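LP15968p (Drosophila melanogaster, PDB 3MN8) releases C-terminal arginine or lysine from peptides and proteins as a zinc-dependent metallocarboxypeptidase that processes growth factors, peptide hormones and neuropeptides. Local coordinates at residues Q250-Y255 and F300-E305; A223-D228 and G274-G279; L212-H217 and L329-Q334. One frame throughout, in Å; residues are numbered along the deposited sequence.

All three contacts are buried in the catalytic domain and draw on its eight-stranded mixed sheet; none lies at the surface. Contact 3 lies nearest the centre of the chain (about 5 Å between centres), against about 9 Å for contact 1 and about 14 Å for contact 2. Contacts 1 and 3 set helices 245-257 and 317-333 on the adjacent strands 300-305 and 212-217; contact 3 is aliphatic, contact 1 adds a CH-pi contact to a tyrosine, and neither has hydrogen bonds between its segments. Contact 2 instead pairs strand 222-225 with the edge strand 276-278 by backbone hydrogen bonds. Each reaches the inhibitor: contact 1 at linker carbon C6, contact 2 at the guanidino group, contact 3 at the zinc end.

Contact 1 of 3, residues Q250-Y255 and F300-E305; sequences QLAHTY and FELTIE. With GEM ((2-guanidinoethylmercapto)succinic acid), chain G.
Leu302 of strand 300-305 points at the helical segment 250-255 and touches it with one methyl: CD1 lies 3.7 Å from Leu251 CB and 3.5 Å from the backbone N of Ala252. The evidence for close helix-on-sheet packing is that this methyl meets helix backbone as well as side chain. With CG anti to the carbonyl carbon (chi1 -67°), Leu302 also brings its own CG to 4.1 Å from Leu251 CB. Leu251 extends the apolar patch backwards along the strand, its CD1 reaching Phe300 CB at 4.3 Å.

Two residues further on, Ile304 meets Tyr255 in a CH-pi contact. Its CD1 sits 3.9 Å from the centroid of the Tyr255 ring, 24° off the normal and displaced toward the rim near CD2, while Ile304 CG2 approaches Tyr255 CE1 at 3.8 Å. The phenol oxygen takes no part in this, being hydrogen-bonded to Asn324 OD1, and Leu331 of helix 317-333 touches both Tyr255 and Ile304.

The strand is two-faced. Glu301 and Glu305 point away from the helix; Glu305 is the predicted proton donor/acceptor, and Thr303 CG2 lies 3.6 Å from the inhibitor atom C6. No hydrogen bond joins the two segments, consistent with a contact held by apolar packing, while Thr303 and Glu305 serve the ligand-facing side of the strand.

Contact 2 of 3, residues A223-D228 and G274-G279; sequences ASYPYD and GGITNG. With GEM ((2-guanidinoethylmercapto)succinic acid), chain G.
Asn278 and Tyr225 meet at the end of a parallel strand pair. The pairing is documented by Ala223 N to Gly275 O, Thr277 N to Ala223 O at 2.9 Å, and the less straight Tyr225 N to Thr277 O. In the mixed sheet of the M14 carboxypeptidase domain, strand 276-278 is one of the two edge strands.

The backbone of Asn278 already works against the Tyr225 ring: its CA lies over one face, 4.0 Å from the ring centroid and only 16° off the normal, a CH-pi contact displaced toward the rim. The side chain begins with CB, 4.1 Å from Tyr225 CE2. Anti to the backbone N (chi1 171°), CG has Tyr227 O as its neighbour. At the tip the amide divides. ND2 lies 3.0 Å from both Pro226 O and Tyr227 O and makes a weak hydrogen bond to Tyr225 O, 3.4 Å away, whereas OD1 accepts from the backbone N atoms of Ser240 and His281; the latter bond makes Asn278 the N-cap of helix 279-282.

Tyr225 O has a stronger partner in Gly279 N, at 2.9 Å and 174°, nearly along the C=O axis. Gly279 then gives its own carbonyl to the inhibitor, whose guanidino N2 donates to Gly279 O at 3.0 Å. Asp228 OD1 lies 2.9 Å from N4 of the same group and close to the CA of Gly279, and a CB on Gly279 would collide with that carboxylate oxygen. The carboxylate is likely to favour the positive charge of the guanidinium electrostatically, consistent with an enzyme that removes C-terminal arginine and lysine; the loop and helix start that follow the strand pair supply part of the pocket for the basic group.

Contact 3 of 3, residues L212-H217 and L329-Q334; sequences LSANFH and LQLLRQ. With ZN (zinc ion), chain F; GEM ((2-guanidinoethylmercapto)succinic acid), chain G.
Leu212 CD2 and Leu331 CD2 meet methyl to methyl at 3.5 Å, where strand 212-217 packs against residues 331-334 of the segment 329-334. The same Leu212 methyl is 3.3 Å from the backbone O of Leu331 and 4.0 Å from Gln334 CB. Leu212 CG, anti to the backbone N (chi1 167°), comes 3.9 Å from Leu331 CD2. Leu331, also with CG anti to its backbone N, is extended at chi2 (176°), which carries CD1 on to Ala214 CB at 4.2 Å. An alanine in place of Leu212 would probably leave Leu331 CD2 and Gln334 CB without their neighbour across the interface and open a gap beneath the helix.

Leu331 also touches Tyr96, Ile304 and Tyr255, while Gln334 OE1 is hydrogen-bonded to Gln250 NE2, tying it to helix 245-257. The strand lies between strands 93-97 and 300-305, parallel to both, inside the alpha/beta sheet of this first carboxypeptidase-like domain, the active 1B form. In this M14 fold the strand's far end serves the metal.

There His217 ND1 binds the catalytic zinc at 2.1 Å, with His101 and Glu104 completing the protein ligands and inhibitor O13 coordinating at 2.1 Å. On the other ring nitrogen, His217 NE2 donates to Asn215 OD1 at 2.7 Å, bent (141° at the hydrogen), with the donor above the carbonyl plane. With ND1 on the metal, NE2 is the donor, and this second-shell bond probably limits rotation of the imidazole. The inhibitor sulphur S7 lies over one face of that ring.

Contact 1 of 3, residues Q250-Y255 and F300-E305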
loop_
_atom_site.group_PDB
_atom_site.type_symbol
_atom_site.label_atom_id
_atom_site.label_comp_id
_atom_site.label_asym_id
_atom_site.label_seq_id
_atom_site.Cartn_x
_atom_site.Cartn_y
_atom_site.Cartn_z
ATOM N N GLN A 250 11.298 -0.585 8.988
ATOM C CA GLN A 250 10.352 -0.274 10.061
ATOM C C GLN A 250 8.924 -0.666 9.663
ATOM O O GLN A 250 8.177 -1.239 10.453
ATOM C CB GLN A 250 10.424 1.211 10.459
ATOM C CG GLN A 250 9.491 1.561 11.620
ATOM C CD GLN A 250 9.814 2.892 12.290
ATOM O OE1 GLN A 250 10.977 3.246 12.485
ATOM N NE2 GLN A 250 8.775 3.621 12.669
ATOM N N LEU A 251 8.560 -0.365 8.426
ATOM C CA LEU A 251 7.263 -0.761 7.903
ATOM C C LEU A 251 7.096 -2.266 7.925
ATOM O O LEU A 251 6.142 -2.788 8.501
ATOM C CB LEU A 251 7.089 -0.238 6.482
ATOM C CG LEU A 251 7.064 1.286 6.415
ATOM C CD1 LEU A 251 7.037 1.778 4.977
ATOM C CD2 LEU A 251 5.899 1.845 7.235
ATOM N N ALA A 252 8.026 -2.963 7.288
ATOM C CA ALA A 252 7.999 -4.422 7.255
ATOM C C ALA A 252 7.925 -5.028 8.653
ATOM O O ALA A 252 7.229 -6.028 8.868
ATOM C CB ALA A 252 9.221 -4.959 6.504
ATOM N N HIS A 253 8.652 -4.431 9.597
ATOM C CA HIS A 253 8.691 -4.954 10.960
ATOM C C HIS A 253 7.396 -4.672 11.680
ATOM O O HIS A 253 6.934 -5.494 12.472
ATOM C CB HIS A 253 9.855 -4.377 11.754
ATOM C CG HIS A 253 11.085 -5.237 11.732
ATOM N ND1 HIS A 253 12.313 -4.777 11.302
ATOM C CD2 HIS A 253 11.274 -6.532 12.087
ATOM C CE1 HIS A 253 13.204 -5.749 11.387
ATOM N NE2 HIS A 253 12.599 -6.824 11.865
ATOM N N THR A 254 6.807 -3.511 11.398
ATOM C CA THR A 254 5.505 -3.173 11.964
ATOM C C THR A 254 4.481 -4.275 11.698
ATOM O O THR A 254 3.722 -4.656 12.583
ATOM C CB THR A 254 4.943 -1.879 11.380
ATOM O OG1 THR A 254 5.874 -0.812 11.588
ATOM C CG2 THR A 254 3.631 -1.546 12.050
ATOM N N TYR A 255 4.454 -4.779 10.468
ATOM C CA TYR A 255 3.498 -5.819 10.104
ATOM C C TYR A 255 3.893 -7.173 10.700
ATOM O O TYR A 255 3.081 -7.859 11.327
ATOM C CB TYR A 255 3.364 -5.923 8.578
ATOM C CG TYR A 255 2.130 -6.680 8.146
ATOM C CD1 TYR A 255 2.092 -8.077 8.201
ATOM C CD2 TYR A 255 0.994 -6.002 7.697
ATOM C CE1 TYR A 255 0.955 -8.784 7.813
ATOM C CE2 TYR A 255 -0.150 -6.694 7.309
ATOM C CZ TYR A 255 -0.163 -8.088 7.370
ATOM O OH TYR A 255 -1.288 -8.786 6.988
ATOM N N PHE A 300 5.368 4.552 -0.699
ATOM C CA PHE A 300 6.194 3.494 -0.136
ATOM C C PHE A 300 5.379 2.200 -0.006
ATOM O O PHE A 300 4.690 2.000 0.989
ATOM C CB PHE A 300 6.697 3.897 1.256
ATOM C CG PHE A 300 7.716 5.013 1.260
ATOM C CD1 PHE A 300 8.638 5.108 2.297
ATOM C CD2 PHE A 300 7.757 5.960 0.242
ATOM C CE1 PHE A 300 9.584 6.132 2.320
ATOM C CE2 PHE A 300 8.696 6.995 0.262
ATOM C CZ PHE A 300 9.604 7.084 1.301
ATOM N N GLU A 301 5.454 1.324 -1.006
ATOM C CA GLU A 301 4.691 0.076 -0.985
ATOM C C GLU A 301 5.502 -1.108 -0.465
ATOM O O GLU A 301 6.642 -1.334 -0.878
ATOM C CB GLU A 301 4.140 -0.227 -2.381
ATOM C CG GLU A 301 3.390 -1.545 -2.500
ATOM C CD GLU A 301 2.553 -1.628 -3.773
ATOM O OE1 GLU A 301 1.585 -0.839 -3.911
ATOM O OE2 GLU A 301 2.855 -2.480 -4.641
ATOM N N LEU A 302 4.902 -1.871 0.442
ATOM C CA LEU A 302 5.448 -3.169 0.839
ATOM C C LEU A 302 4.769 -4.273 0.063
ATOM O O LEU A 302 3.632 -4.122 -0.380
ATOM C CB LEU A 302 5.207 -3.440 2.326
ATOM C CG LEU A 302 5.939 -2.576 3.345
ATOM C CD1 LEU A 302 5.689 -3.139 4.735
ATOM C CD2 LEU A 302 7.425 -2.527 3.031
ATOM N N THR A 303 5.467 -5.395 -0.083
ATOM C CA THR A 303 4.866 -6.623 -0.593
ATOM C C THR A 303 4.656 -7.549 0.600
ATOM O O THR A 303 5.603 -7.870 1.316
ATOM C CB THR A 303 5.777 -7.345 -1.626
ATOM O OG1 THR A 303 6.254 -6.415 -2.606
ATOM C CG2 THR A 303 5.022 -8.470 -2.330
ATOM N N ILE A 304 3.422 -7.979 0.829
ATOM C CA ILE A 304 3.169 -8.843 1.974
ATOM C C ILE A 304 2.572 -10.208 1.627
ATOM O O ILE A 304 1.510 -10.311 0.990
ATOM C CB ILE A 304 2.322 -8.147 3.033
ATOM C CG1 ILE A 304 3.078 -6.945 3.579
ATOM C CG2 ILE A 304 2.003 -9.119 4.161
ATOM C CD1 ILE A 304 2.204 -5.978 4.309
ATOM N N GLU A 305 3.283 -11.246 2.065
ATOM C CA GLU A 305 2.888 -12.628 1.835
ATOM C C GLU A 305 2.135 -13.123 3.068
ATOM O O GLU A 305 2.662 -13.081 4.179
ATOM C CB GLU A 305 4.136 -13.488 1.580
ATOM C CG GLU A 305 5.005 -13.048 0.387
ATOM C CD GLU A 305 4.416 -13.461 -0.955
ATOM O OE1 GLU A 305 5.030 -13.165 -1.997
ATOM O OE2 GLU A 305 3.331 -14.080 -0.968
HETATM C C8 GEM G . 6.736 -12.616 -5.746
HETATM S S7 GEM G . 6.465 -10.954 -5.198
HETATM C C6 GEM G . 7.239 -11.006 -3.607
HETATM C C5 GEM G . 8.682 -11.503 -3.642
HETATM N N3 GEM G . 9.482 -10.479 -4.297
HETATM C C1 GEM G . 10.749 -10.581 -4.684
HETATM N N4 GEM G . 11.354 -9.558 -5.274
HETATM N N2 GEM G . 11.417 -11.713 -4.487
HETATM C C9 GEM G . 6.352 -12.675 -7.200
HETATM O O14 GEM G . 5.842 -11.657 -7.717
HETATM O O15 GEM G . 6.562 -13.726 -7.842
HETATM C C10 GEM G . 5.982 -13.663 -4.909
HETATM C C11 GEM G . 4.462 -13.669 -5.018
HETATM O O12 GEM G . 3.807 -13.682 -3.947
HETATM O O13 GEM G . 3.914 -13.698 -6.149
#

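Contact 2 of 3, residues A223-D228 and G274-G279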
loop_
_atom_site.group_PDB
_atom_site.type_symbol
_atom_site.label_atom_id
_atom_site.label_comp_id
_atom_site.label_asym_id
_atom_site.label_seq_id
_atom_site.Cartn_x
_atom_site.Cartn_y
_atom_site.Cartn_z
ATOM N N ALA A 223 7.237 -10.253 5.237
ATOM C CA ALA A 223 7.082 -8.860 4.872
ATOM C C ALA A 223 8.282 -8.418 4.020
ATOM O O ALA A 223 9.419 -8.325 4.517
ATOM C CB ALA A 223 6.958 -8.013 6.131
ATOM N N SER A 224 8.006 -8.160 2.737
ATOM C CA SER A 224 9.028 -7.873 1.730
ATOM C C SER A 224 8.962 -6.427 1.264
ATOM O O SER A 224 7.881 -5.874 1.080
ATOM C CB SER A 224 8.843 -8.798 0.520
ATOM O OG SER A 224 9.849 -8.606 -0.469
ATOM N N TYR A 225 10.124 -5.826 1.042
ATOM C CA TYR A 225 10.213 -4.409 0.701
ATOM C C TYR A 225 11.227 -4.224 -0.405
ATOM O O TYR A 225 12.031 -5.126 -0.658
ATOM C CB TYR A 225 10.649 -3.605 1.932
ATOM C CG TYR A 225 11.885 -4.155 2.616
ATOM C CD1 TYR A 225 11.795 -5.201 3.526
ATOM C CD2 TYR A 225 13.132 -3.629 2.356
ATOM C CE1 TYR A 225 12.920 -5.705 4.159
ATOM C CE2 TYR A 225 14.265 -4.124 2.982
ATOM C CZ TYR A 225 14.152 -5.162 3.884
ATOM O OH TYR A 225 15.277 -5.660 4.511
ATOM N N PRO A 226 11.202 -3.055 -1.061
ATOM C CA PRO A 226 12.109 -2.675 -2.159
ATOM C C PRO A 226 13.611 -2.727 -1.799
ATOM O O PRO A 226 13.990 -2.649 -0.619
ATOM C CB PRO A 226 11.695 -1.227 -2.469
ATOM C CG PRO A 226 10.280 -1.123 -1.994
ATOM C CD PRO A 226 10.179 -2.030 -0.796
ATOM N N TYR A 227 14.465 -2.876 -2.809
ATOM C CA TYR A 227 14.049 -3.102 -4.180
ATOM C C TYR A 227 13.923 -4.603 -4.435
ATOM O O TYR A 227 14.475 -5.423 -3.683
ATOM C CB TYR A 227 15.089 -2.534 -5.148
ATOM C CG TYR A 227 15.196 -1.031 -5.204
ATOM C CD1 TYR A 227 14.148 -0.253 -5.695
ATOM C CD2 TYR A 227 16.368 -0.392 -4.813
ATOM C CE1 TYR A 227 14.256 1.117 -5.775
ATOM C CE2 TYR A 227 16.482 0.977 -4.882
ATOM C CZ TYR A 227 15.420 1.725 -5.363
ATOM O OH TYR A 227 15.526 3.090 -5.432
ATOM N N ASP A 228 13.215 -4.948 -5.511
ATOM C CA ASP A 228 12.991 -6.339 -5.915
ATOM C C ASP A 228 14.031 -6.769 -6.942
ATOM O O ASP A 228 14.139 -7.949 -7.277
ATOM C CB ASP A 228 11.584 -6.510 -6.508
ATOM C CG ASP A 228 10.494 -6.661 -5.434
ATOM O OD1 ASP A 228 10.843 -6.897 -4.256
ATOM O OD2 ASP A 228 9.286 -6.557 -5.770
ATOM N N GLY A 274 13.336 -12.253 11.420
ATOM C CA GLY A 274 12.380 -11.267 11.895
ATOM C C GLY A 274 11.112 -11.270 11.063
ATOM O O GLY A 274 10.204 -10.451 11.263
ATOM N N GLY A 275 11.059 -12.201 10.118
ATOM C CA GLY A 275 9.885 -12.375 9.288
ATOM C C GLY A 275 9.771 -11.369 8.165
ATOM O O GLY A 275 8.709 -11.217 7.568
ATOM N N ILE A 276 10.867 -10.680 7.876
ATOM C CA ILE A 276 10.898 -9.742 6.766
ATOM C C ILE A 276 12.079 -10.051 5.858
ATOM O O ILE A 276 13.021 -10.747 6.257
ATOM C CB ILE A 276 11.034 -8.300 7.255
ATOM C CG1 ILE A 276 12.406 -8.102 7.892
ATOM C CG2 ILE A 276 9.940 -7.974 8.256
ATOM C CD1 ILE A 276 12.678 -6.683 8.281
ATOM N N THR A 277 12.026 -9.524 4.636
ATOM C CA THR A 277 13.107 -9.710 3.676
ATOM C C THR A 277 13.097 -8.661 2.587
ATOM O O THR A 277 12.067 -8.071 2.279
ATOM C CB THR A 277 13.029 -11.066 2.969
ATOM O OG1 THR A 277 14.203 -11.236 2.161
ATOM C CG2 THR A 277 11.783 -11.137 2.079
ATOM N N ASN A 278 14.262 -8.436 2.004
ATOM C CA ASN A 278 14.396 -7.562 0.859
ATOM C C ASN A 278 13.963 -8.370 -0.354
ATOM O O ASN A 278 14.358 -9.535 -0.494
ATOM C CB ASN A 278 15.856 -7.128 0.741
ATOM C CG ASN A 278 16.148 -6.388 -0.529
ATOM O OD1 ASN A 278 17.055 -6.770 -1.264
ATOM N ND2 ASN A 278 15.403 -5.311 -0.796
ATOM N N GLY A 279 13.135 -7.780 -1.216
ATOM C CA GLY A 279 12.680 -8.485 -2.407
ATOM C C GLY A 279 13.824 -9.182 -3.137
ATOM O O GLY A 279 13.869 -10.422 -3.244
HETATM C C8 GEM G . 6.736 -12.616 -5.746
HETATM S S7 GEM G . 6.465 -10.954 -5.198
HETATM C C6 GEM G . 7.239 -11.006 -3.607
HETATM C C5 GEM G . 8.682 -11.503 -3.642
HETATM N N3 GEM G . 9.482 -10.479 -4.297
HETATM C C1 GEM G . 10.749 -10.581 -4.684
HETATM N N4 GEM G . 11.354 -9.558 -5.274
HETATM N N2 GEM G . 11.417 -11.713 -4.487
HETATM C C9 GEM G . 6.352 -12.675 -7.200
HETATM O O14 GEM G . 5.842 -11.657 -7.717
HETATM O O15 GEM G . 6.562 -13.726 -7.842
HETATM C C10 GEM G . 5.982 -13.663 -4.909
HETATM C C11 GEM G . 4.462 -13.669 -5.018
HETATM O O12 GEM G . 3.807 -13.682 -3.947
HETATM O O13 GEM G . 3.914 -13.698 -6.149
#

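Contact 3 of 3, residues L212-H217 and L329-Q334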
loop_
_atom_site.group_PDB
_atom_site.type_symbol
_atom_site.label_atom_id
_atom_site.label_comp_id
_atom_site.label_asym_id
_atom_site.label_seq_id
_atom_site.Cartn_x
_atom_site.Cartn_y
_atom_site.Cartn_z
ATOM N N LEU A 212 1.642 5.827 1.595
ATOM C CA LEU A 212 2.034 4.487 2.013
ATOM C C LEU A 212 1.120 3.476 1.325
ATOM O O LEU A 212 -0.001 3.811 0.954
ATOM C CB LEU A 212 1.913 4.372 3.540
ATOM C CG LEU A 212 1.969 3.010 4.250
ATOM C CD1 LEU A 212 3.205 2.242 3.848
ATOM C CD2 LEU A 212 1.934 3.204 5.768
ATOM N N SER A 213 1.588 2.241 1.169
ATOM C CA SER A 213 0.826 1.219 0.455
ATOM C C SER A 213 1.342 -0.191 0.721
ATOM O O SER A 213 2.489 -0.396 1.101
ATOM C CB SER A 213 0.881 1.492 -1.052
ATOM O OG SER A 213 0.299 0.427 -1.776
ATOM N N ALA A 214 0.488 -1.175 0.501
ATOM C CA ALA A 214 0.911 -2.557 0.625
ATOM C C ALA A 214 0.143 -3.384 -0.377
ATOM O O ALA A 214 -1.024 -3.096 -0.631
ATOM C CB ALA A 214 0.658 -3.058 2.027
ATOM N N ASN A 215 0.795 -4.384 -0.976
ATOM C CA ASN A 215 0.053 -5.370 -1.757
ATOM C C ASN A 215 0.320 -6.828 -1.318
ATOM O O ASN A 215 1.436 -7.195 -0.919
ATOM C CB ASN A 215 0.118 -5.125 -3.285
ATOM C CG ASN A 215 1.409 -5.577 -3.907
ATOM O OD1 ASN A 215 1.420 -6.533 -4.681
ATOM N ND2 ASN A 215 2.507 -4.888 -3.596
ATOM N N PHE A 216 -0.741 -7.634 -1.351
ATOM C CA PHE A 216 -0.746 -8.900 -0.658
ATOM C C PHE A 216 -0.660 -10.060 -1.613
ATOM O O PHE A 216 -1.314 -10.086 -2.656
ATOM C CB PHE A 216 -1.986 -9.002 0.225
ATOM C CG PHE A 216 -2.099 -7.880 1.204
ATOM C CD1 PHE A 216 -2.766 -6.714 0.875
ATOM C CD2 PHE A 216 -1.499 -7.972 2.448
ATOM C CE1 PHE A 216 -2.846 -5.669 1.776
ATOM C CE2 PHE A 216 -1.576 -6.920 3.354
ATOM C CZ PHE A 216 -2.247 -5.776 3.019
ATOM N N HIS A 217 0.159 -11.027 -1.228
ATOM C CA HIS A 217 0.414 -12.197 -2.025
ATOM C C HIS A 217 0.335 -13.414 -1.124
ATOM O O HIS A 217 0.233 -13.287 0.094
ATOM C CB HIS A 217 1.808 -12.103 -2.647
ATOM C CG HIS A 217 1.947 -11.007 -3.656
ATOM N ND1 HIS A 217 1.970 -11.246 -5.012
ATOM C CD2 HIS A 217 2.055 -9.664 -3.508
ATOM C CE1 HIS A 217 2.098 -10.101 -5.658
ATOM N NE2 HIS A 217 2.149 -9.124 -4.767
ATOM N N LEU A 329 -3.789 -2.725 10.833
ATOM C CA LEU A 329 -4.069 -1.450 11.472
ATOM C C LEU A 329 -2.776 -0.691 11.771
ATOM O O LEU A 329 -2.622 0.474 11.403
ATOM C CB LEU A 329 -4.853 -1.676 12.765
ATOM C CG LEU A 329 -6.374 -1.829 12.677
ATOM C CD1 LEU A 329 -6.891 -1.711 11.233
ATOM C CD2 LEU A 329 -6.827 -3.137 13.366
ATOM N N GLN A 330 -1.848 -1.364 12.440
ATOM C CA GLN A 330 -0.593 -0.741 12.834
ATOM C C GLN A 330 0.221 -0.242 11.643
ATOM O O GLN A 330 0.846 0.811 11.718
ATOM C CB GLN A 330 0.227 -1.700 13.699
ATOM C CG GLN A 330 -0.386 -1.935 15.054
ATOM C CD GLN A 330 -0.629 -0.632 15.793
ATOM O OE1 GLN A 330 0.309 0.024 16.234
ATOM N NE2 GLN A 330 -1.894 -0.256 15.934
ATOM N N LEU A 331 0.217 -0.996 10.548
ATOM C CA LEU A 331 0.920 -0.580 9.336
ATOM C C LEU A 331 0.285 0.700 8.833
ATOM O O LEU A 331 0.974 1.655 8.486
ATOM C CB LEU A 331 0.843 -1.660 8.258
ATOM C CG LEU A 331 1.659 -1.440 6.980
ATOM C CD1 LEU A 331 1.547 -2.645 6.068
ATOM C CD2 LEU A 331 1.195 -0.209 6.233
ATOM N N LEU A 332 -1.038 0.723 8.802
ATOM C CA LEU A 332 -1.729 1.913 8.331
ATOM C C LEU A 332 -1.276 3.114 9.130
ATOM O O LEU A 332 -0.986 4.157 8.560
ATOM C CB LEU A 332 -3.249 1.746 8.398
ATOM C CG LEU A 332 -3.791 0.798 7.315
ATOM C CD1 LEU A 332 -5.249 0.440 7.531
ATOM C CD2 LEU A 332 -3.585 1.381 5.931
ATOM N N ARG A 333 -1.178 2.958 10.448
ATOM C CA ARG A 333 -0.778 4.075 11.321
ATOM C C ARG A 333 0.661 4.532 11.096
ATOM O O ARG A 333 1.065 5.592 11.574
ATOM C CB ARG A 333 -1.027 3.745 12.793
ATOM C CG ARG A 333 -2.434 3.218 13.034
ATOM C CD ARG A 333 -2.924 3.411 14.461
ATOM N NE ARG A 333 -3.394 4.765 14.696
ATOM C CZ ARG A 333 -4.618 5.134 15.075
ATOM N NH1 ARG A 333 -4.848 6.423 15.241
ATOM N NH2 ARG A 333 -5.598 4.261 15.297
ATOM N N GLN A 334 1.425 3.739 10.351
ATOM C CA GLN A 334 2.777 4.120 9.955
ATOM C C GLN A 334 2.758 5.223 8.883
ATOM O O GLN A 334 3.760 5.899 8.649
ATOM C CB GLN A 334 3.547 2.899 9.457
ATOM C CG GLN A 334 4.019 1.943 10.553
ATOM C CD GLN A 334 5.152 2.536 11.384
ATOM O OE1 GLN A 334 6.258 2.753 10.888
ATOM N NE2 GLN A 334 4.876 2.801 12.649
HETATM ZN ZN ZN F . 1.926 -13.272 -5.673
HETATM C C8 GEM G . 6.736 -12.616 -5.746
HETATM S S7 GEM G . 6.465 -10.954 -5.198
HETATM C C6 GEM G . 7.239 -11.006 -3.607
HETATM C C5 GEM G . 8.682 -11.503 -3.642
HETATM N N3 GEM G . 9.482 -10.479 -4.297
HETATM C C1 GEM G . 10.749 -10.581 -4.684
HETATM N N4 GEM G . 11.354 -9.558 -5.274
HETATM N N2 GEM G . 11.417 -11.713 -4.487
HETATM C C9 GEM G . 6.352 -12.675 -7.200
HETATM O O14 GEM G . 5.842 -11.657 -7.717
HETATM O O15 GEM G . 6.562 -13.726 -7.842
HETATM C C10 GEM G . 5.982 -13.663 -4.909
HETATM C C11 GEM G . 4.462 -13.669 -5.018
HETATM O O12 GEM G . 3.807 -13.682 -3.947
HETATM O O13 GEM G . 3.914 -13.698 -6.149
#